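Local coordinates for Alr4995 protein (PDB 6LRF), which acts as a bifunctional arginine dihydrolase and ornithine cyclodeaminase, probably converting arginine to ornithine and ornithine onward to proline, at residues Q402-A407 and G552-H557. Sequence-based numbering, arbitrary orientation.
Sequences QRMDGA and GGHRHH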
ATOM      1  N   GLN B 402      21.367  22.164 -21.118  1.00 24.10           N
ATOM      2  CA  GLN B 402      21.000  20.759 -21.247  1.00 20.70           C
ATOM      3  C   GLN B 402      19.749  20.420 -20.449  1.00 25.25           C
ATOM      4  O   GLN B 402      19.636  20.764 -19.286  1.00 21.14           O
ATOM      5  CB  GLN B 402      22.155  19.873 -20.786  1.00 22.31           C
ATOM      6  CG  GLN B 402      21.960  18.384 -21.084  1.00 27.71           C
ATOM      7  CD  GLN B 402      22.136  18.050 -22.554  1.00 26.29           C
ATOM      8  OE1 GLN B 402      23.005  18.606 -23.225  1.00 23.90           O
ATOM      9  NE2 GLN B 402      21.321  17.123 -23.057  1.00 24.46           N
ATOM     10  N   ARG B 403      18.796  19.762 -21.090  1.00 23.47           N
ATOM     11  CA  ARG B 403      17.722  19.089 -20.360  1.00 27.90           C
ATOM     12  C   ARG B 403      17.186  17.947 -21.196  1.00 27.00           C
ATOM     13  O   ARG B 403      17.428  17.882 -22.402  1.00 27.66           O
ATOM     14  CB  ARG B 403      16.581  20.037 -19.994  1.00 28.64           C
ATOM     15  CG  ARG B 403      15.960  20.751 -21.148  1.00 26.50           C
ATOM     16  CD  ARG B 403      14.527  21.185 -20.765  1.00 27.16           C
ATOM     17  NE  ARG B 403      13.645  20.036 -20.842  1.00 28.04           N
ATOM     18  CZ  ARG B 403      12.364  20.028 -20.501  1.00 29.77           C
ATOM     19  NH1 ARG B 403      11.782  21.126 -20.043  1.00 23.93           N
ATOM     20  NH2 ARG B 403      11.666  18.910 -20.635  1.00 27.57           N
HETATM   21  N   MSE B 404      16.455  17.047 -20.563  1.00 23.79           N
HETATM   22  CA  MSE B 404      15.917  15.927 -21.310  1.00 29.18           C
HETATM   23  C   MSE B 404      14.769  16.377 -22.197  1.00 28.05           C
HETATM   24  O   MSE B 404      14.138  17.416 -21.950  1.00 23.58           O
HETATM   25  CB  MSE B 404      15.447  14.815 -20.371  1.00 25.07           C
HETATM   26  CG  MSE B 404      14.229  15.200 -19.566  1.00 32.04           C
HETATM   27 SE   MSE B 404      13.447  13.613 -18.685  1.00 65.99          SE
HETATM   28  CE  MSE B 404      15.048  12.472 -18.578  1.00 48.03           C
ATOM     29  N   ASP B 405      14.531  15.580 -23.238  1.00 24.42           N
ATOM     30  CA  ASP B 405      13.370  15.705 -24.109  1.00 22.58           C
ATOM     31  C   ASP B 405      13.376  16.998 -24.904  1.00 25.72           C
ATOM     32  O   ASP B 405      12.319  17.538 -25.235  1.00 24.33           O
ATOM     33  CB  ASP B 405      12.077  15.590 -23.302  1.00 24.20           C
ATOM     34  CG  ASP B 405      11.866  14.186 -22.742  1.00 31.91           C
ATOM     35  OD1 ASP B 405      12.478  13.227 -23.270  1.00 30.47           O
ATOM     36  OD2 ASP B 405      11.101  14.042 -21.771  1.00 34.96           O
ATOM     37  N   GLY B 406      14.567  17.485 -25.225  1.00 22.49           N
ATOM     38  CA  GLY B 406      14.675  18.632 -26.111  1.00 25.87           C
ATOM     39  C   GLY B 406      15.259  18.239 -27.452  1.00 25.71           C
ATOM     40  O   GLY B 406      15.585  17.062 -27.671  1.00 21.55           O
ATOM     41  N   ALA B 407      15.373  19.220 -28.347  1.00 19.39           N
ATOM     42  CA  ALA B 407      16.173  19.073 -29.546  1.00 22.72           C
ATOM     43  C   ALA B 407      17.462  19.867 -29.368  1.00 23.70           C
ATOM     44  O   ALA B 407      17.562  20.725 -28.497  1.00 20.79           O
ATOM     45  CB  ALA B 407      15.401  19.548 -30.778  1.00 20.08           C
ATOM     46  N   GLY B 552      13.597   3.792 -20.993  1.00 44.42           N
ATOM     47  CA  GLY B 552      13.718   4.296 -22.354  1.00 42.62           C
ATOM     48  C   GLY B 552      12.380   4.745 -22.920  1.00 37.73           C
ATOM     49  O   GLY B 552      11.458   5.070 -22.165  1.00 38.12           O
ATOM     50  N   GLY B 553      12.279   4.771 -24.249  1.00 36.59           N
ATOM     51  CA  GLY B 553      11.021   5.058 -24.919  1.00 36.34           C
ATOM     52  C   GLY B 553      10.732   6.535 -25.174  1.00 35.98           C
ATOM     53  O   GLY B 553       9.665   6.881 -25.707  1.00 31.57           O
ATOM     54  N   HIS B 554      11.666   7.415 -24.810  1.00 26.98           N
ATOM     55  CA  HIS B 554      11.402   8.846 -24.940  1.00 28.00           C
ATOM     56  C   HIS B 554      11.293   9.249 -26.410  1.00 28.21           C
ATOM     57  O   HIS B 554      10.473  10.088 -26.766  1.00 26.60           O
ATOM     58  CB  HIS B 554      12.473   9.661 -24.210  1.00 31.26           C
ATOM     59  CG  HIS B 554      12.276   9.720 -22.724  1.00 32.28           C
ATOM     60  ND1 HIS B 554      11.728  10.811 -22.083  1.00 41.59           N
ATOM     61  CD2 HIS B 554      12.543   8.813 -21.751  1.00 36.58           C
ATOM     62  CE1 HIS B 554      11.669  10.579 -20.783  1.00 34.95           C
ATOM     63  NE2 HIS B 554      12.158   9.373 -20.555  1.00 35.36           N
ATOM     64  N   ARG B 555      12.088   8.615 -27.272  1.00 24.90           N
ATOM     65  CA  ARG B 555      12.070   8.915 -28.700  1.00 26.46           C
ATOM     66  C   ARG B 555      10.673   8.742 -29.320  1.00 24.86           C
ATOM     67  O   ARG B 555      10.177   9.645 -29.998  1.00 25.45           O
ATOM     68  CB  ARG B 555      13.109   8.042 -29.440  1.00 27.26           C
ATOM     69  CG  ARG B 555      14.573   8.498 -29.233  1.00 27.80           C
ATOM     70  CD  ARG B 555      15.565   7.581 -29.956  1.00 27.17           C
ATOM     71  NE  ARG B 555      15.312   7.511 -31.396  1.00 25.60           N
ATOM     72  CZ  ARG B 555      15.854   8.339 -32.285  1.00 31.64           C
ATOM     73  NH1 ARG B 555      16.678   9.301 -31.884  1.00 25.70           N
ATOM     74  NH2 ARG B 555      15.587   8.205 -33.577  1.00 30.55           N
ATOM     75  N   HIS B 556      10.033   7.597 -29.084  1.00 21.61           N
ATOM     76  CA  HIS B 556       8.692   7.364 -29.598  1.00 22.51           C
ATOM     77  C   HIS B 556       7.706   8.403 -29.059  1.00 24.59           C
ATOM     78  O   HIS B 556       6.819   8.873 -29.781  1.00 22.72           O
ATOM     79  CB  HIS B 556       8.207   5.950 -29.247  1.00 30.33           C
ATOM     80  CG  HIS B 556       8.776   4.875 -30.127  1.00 36.16           C
ATOM     81  ND1 HIS B 556       8.297   3.580 -30.130  1.00 43.00           N
ATOM     82  CD2 HIS B 556       9.785   4.901 -31.032  1.00 37.18           C
ATOM     83  CE1 HIS B 556       8.980   2.861 -31.002  1.00 41.46           C
ATOM     84  NE2 HIS B 556       9.885   3.639 -31.568  1.00 39.27           N
ATOM     85  N   HIS B 557       7.867   8.754 -27.786  1.00 25.06           N
ATOM     86  CA  HIS B 557       6.983   9.717 -27.123  1.00 24.44           C
ATOM     87  C   HIS B 557       7.099  11.135 -27.704  1.00 23.28           C
ATOM     88  O   HIS B 557       6.101  11.765 -28.061  1.00 22.06           O
ATOM     89  CB  HIS B 557       7.301   9.741 -25.635  1.00 25.15           C
ATOM     90  CG  HIS B 557       6.192  10.281 -24.790  1.00 31.92           C
ATOM     91  ND1 HIS B 557       4.999   9.606 -24.597  1.00 35.79           N
ATOM     92  CD2 HIS B 557       6.095  11.431 -24.082  1.00 30.51           C
ATOM     93  CE1 HIS B 557       4.220  10.317 -23.801  1.00 31.56           C
ATOM     94  NE2 HIS B 557       4.858  11.427 -23.476  1.00 30.25           N
TER
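His554 ND1 donates a hydrogen bond of 2.8 Å to Asp405 OD1, a polar bond that joins the loop 402-407 to the start of helix 554-567. The acceptor uses its syn lone pair, on the side of the other carboxylate oxygen, yet the bond is bent, with an N-H...O angle of 131°, because OD1 is tilted well out of the imidazole plane. Asp405 OD2 is 3.3 Å from His554 ND1, and the carboxylate and ring planes are 35° apart. The two side chains cross nearly at right angles. With CG beside the backbone N of Asp405 (chi1 -68°), the carboxylate is carried to His554, although the nearest CA atoms, those of Asp405 and His554, are 7.2 Å apart. Next to it, Met404, present as selenomethionine, brings SE to 4.1 Å from His554 CE1, an oblique Met-aromatic contact. The carbonyl of Met404, which leads into Asp405, is held by its neighbour: Arg403 grips Met404 O side-on with two nitrogens, NE at 2.9 Å and NH2 at 3.2 Å, the oxygen lying almost in the guanidinium plane. Ser383 OG bonds to Arg403 O and Gly406 N, and Asn644 of the second subunit packs against Met404. On the other side, Gly553 occupies the N-cap position with backbone angles that call for glycine, and His554 follows as the first helical residue. The contact thus bridges the loop between strands 395-400 and 407-413 to the Rossmann-fold region. An alanine at Asp405 removes the carboxylate, and His554 ND1 would probably be left without this acceptor and the imidazole freer to turn, the oblique selenium contact being a weak restraint. The carboxylate probably biases the imidazole toward keeping a proton on ND1, so a bent His-carboxylate hydrogen bond and a light selenium contact join the two segments, with only 110 Å² buried in total.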